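Local structure of saframycin Mx1 synthetase B (3KXW) at residues 520-525 with 538-543. The protein belongs to the ANL superfamily of AMP-binding enzymes. Numbering follows the deposited sequence.
Sequences NLFNEI and HTIVLI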
loop_
_atom_site.group_PDB
_atom_site.type_symbol
_atom_site.label_atom_id
_atom_site.label_comp_id
_atom_site.label_asym_id
_atom_site.label_seq_id
_atom_site.Cartn_x
_atom_site.Cartn_y
_atom_site.Cartn_z
ATOM N N ASN A 520 -19.651 -10.959 12.233
ATOM C CA ASN A 520 -18.349 -11.484 12.624
ATOM C C ASN A 520 -17.724 -12.257 11.474
ATOM O O ASN A 520 -16.547 -12.094 11.167
ATOM C CB ASN A 520 -18.504 -12.430 13.836
ATOM C CG ASN A 520 -18.743 -11.688 15.144
ATOM O OD1 ASN A 520 -18.348 -10.526 15.290
ATOM N ND2 ASN A 520 -19.388 -12.364 16.117
ATOM N N LEU A 521 -18.528 -13.091 10.825
ATOM C CA LEU A 521 -18.034 -13.889 9.701
ATOM C C LEU A 521 -17.535 -13.005 8.556
ATOM O O LEU A 521 -16.450 -13.243 8.031
ATOM C CB LEU A 521 -19.115 -14.847 9.186
ATOM C CG LEU A 521 -18.775 -15.644 7.921
ATOM C CD1 LEU A 521 -17.438 -16.406 8.081
ATOM C CD2 LEU A 521 -19.907 -16.604 7.595
ATOM N N PHE A 522 -18.334 -12.005 8.180
ATOM C CA PHE A 522 -17.961 -11.048 7.127
ATOM C C PHE A 522 -16.631 -10.371 7.458
ATOM O O PHE A 522 -15.758 -10.248 6.606
ATOM C CB PHE A 522 -19.024 -9.953 6.932
ATOM C CG PHE A 522 -20.333 -10.450 6.375
ATOM C CD1 PHE A 522 -20.362 -11.357 5.326
ATOM C CD2 PHE A 522 -21.537 -9.983 6.897
ATOM C CE1 PHE A 522 -21.579 -11.810 4.829
ATOM C CE2 PHE A 522 -22.752 -10.426 6.410
ATOM C CZ PHE A 522 -22.776 -11.346 5.388
ATOM N N ASN A 523 -16.490 -9.920 8.698
ATOM C CA ASN A 523 -15.238 -9.304 9.133
ATOM C C ASN A 523 -14.041 -10.255 9.101
ATOM O O ASN A 523 -12.940 -9.860 8.721
ATOM C CB ASN A 523 -15.411 -8.656 10.513
ATOM C CG ASN A 523 -16.466 -7.566 10.505
ATOM O OD1 ASN A 523 -16.682 -6.919 9.487
ATOM N ND2 ASN A 523 -17.138 -7.364 11.638
ATOM N N GLU A 524 -14.263 -11.512 9.481
ATOM C CA GLU A 524 -13.197 -12.513 9.470
ATOM C C GLU A 524 -12.763 -12.798 8.053
ATOM O O GLU A 524 -11.575 -12.987 7.775
ATOM C CB GLU A 524 -13.667 -13.816 10.136
ATOM C CG GLU A 524 -13.713 -13.709 11.644
ATOM C CD GLU A 524 -14.536 -14.804 12.307
ATOM O OE1 GLU A 524 -15.292 -15.513 11.602
ATOM O OE2 GLU A 524 -14.444 -14.936 13.548
ATOM N N ILE A 525 -13.731 -12.841 7.147
ATOM C CA ILE A 525 -13.395 -13.068 5.763
ATOM C C ILE A 525 -12.567 -11.892 5.234
ATOM O O ILE A 525 -11.515 -12.087 4.637
ATOM C CB ILE A 525 -14.643 -13.277 4.919
ATOM C CG1 ILE A 525 -15.275 -14.624 5.293
ATOM C CG2 ILE A 525 -14.261 -13.255 3.450
ATOM C CD1 ILE A 525 -16.723 -14.818 4.747
ATOM N N HIS A 538 -14.902 -6.743 -1.546
ATOM C CA HIS A 538 -15.896 -5.681 -1.634
ATOM C C HIS A 538 -17.298 -6.176 -1.345
ATOM O O HIS A 538 -18.144 -5.437 -0.809
ATOM C CB HIS A 538 -15.846 -5.005 -3.000
ATOM C CG HIS A 538 -14.485 -4.481 -3.352
ATOM N ND1 HIS A 538 -13.917 -3.397 -2.715
ATOM C CD2 HIS A 538 -13.565 -4.918 -4.250
ATOM C CE1 HIS A 538 -12.711 -3.179 -3.218
ATOM N NE2 HIS A 538 -12.475 -4.087 -4.153
ATOM N N THR A 539 -17.525 -7.442 -1.680
ATOM C CA THR A 539 -18.837 -8.029 -1.570
ATOM C C THR A 539 -18.704 -9.454 -1.060
ATOM O O THR A 539 -17.871 -10.221 -1.542
ATOM C CB THR A 539 -19.545 -8.072 -2.959
ATOM O OG1 THR A 539 -19.622 -6.750 -3.515
ATOM C CG2 THR A 539 -20.935 -8.655 -2.834
ATOM N N ILE A 540 -19.525 -9.816 -0.083
ATOM C CA ILE A 540 -19.565 -11.206 0.375
ATOM C C ILE A 540 -20.992 -11.700 0.340
ATOM O O ILE A 540 -21.886 -11.025 0.846
ATOM C CB ILE A 540 -19.035 -11.360 1.830
ATOM C CG1 ILE A 540 -17.609 -10.820 1.915
ATOM C CG2 ILE A 540 -19.099 -12.833 2.277
ATOM C CD1 ILE A 540 -17.062 -10.799 3.315
ATOM N N VAL A 541 -21.198 -12.884 -0.235
ATOM C CA VAL A 541 -22.540 -13.461 -0.314
ATOM C C VAL A 541 -22.576 -14.821 0.375
ATOM O O VAL A 541 -21.724 -15.672 0.111
ATOM C CB VAL A 541 -23.002 -13.661 -1.789
ATOM C CG1 VAL A 541 -24.454 -14.074 -1.817
ATOM C CG2 VAL A 541 -22.819 -12.374 -2.595
ATOM N N LEU A 542 -23.576 -15.021 1.232
ATOM C CA LEU A 542 -23.733 -16.260 1.978
ATOM C C LEU A 542 -24.941 -16.981 1.390
ATOM O O LEU A 542 -25.963 -16.356 1.139
ATOM C CB LEU A 542 -23.956 -15.978 3.483
ATOM C CG LEU A 542 -22.859 -15.187 4.227
ATOM C CD1 LEU A 542 -23.139 -15.069 5.741
ATOM C CD2 LEU A 542 -21.441 -15.759 3.999
ATOM N N ILE A 543 -24.804 -18.281 1.167
ATOM C CA ILE A 543 -25.886 -19.107 0.652
ATOM C C ILE A 543 -25.924 -20.425 1.434
ATOM O O ILE A 543 -24.968 -20.753 2.127
ATOM C CB ILE A 543 -25.686 -19.375 -0.848
ATOM C CG1 ILE A 543 -24.420 -20.206 -1.087
ATOM C CG2 ILE A 543 -25.631 -18.039 -1.625
ATOM C CD1 ILE A 543 -24.340 -20.738 -2.497
#
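The ring of F522 lies against I540 and L542, which segment 538-543 turns toward the helix. I540 meets its edge: CG2 sits near the ring plane, 3.6 Å from F522 CD1, and the two side chains run past each other in opposite directions. L542 approaches obliquely, one step further round the ring, its CG 3.7 Å from F522 CE1 and its CD1 3.8 Å from F522 CZ. CG of F522 stands anti to the carbonyl carbon (chi1 -67°), beside the backbone N; the end of the side chain comes nearer the strand than its base does. Beyond this pair, F522 stacks on W576 and touches A574, both of strand 574-577.

Aliphatic contacts, with one approach to a backbone carbonyl, make up the rest. I525 and I540 reach toward each other tip to tip, I525 CG2 lying 3.7 Å from I540 CD1. I540 CD1 also lies 3.6 Å from F522 O, so I540 packs against the helix backbone as well. One turn back, L521 and L542 also meet tip to tip, at 4.0 Å between their CD2 atoms.

All five residues are buried. The axes of helix 520-525 and strand 539-543 approach to 9.8 Å, at 132°, the helix running roughly counter to the strand, as expected of a beta-alpha-beta crossover: helix 515-533 links the parallel neighbours 499-508 and 539-544 and covers a face of their mixed sheet.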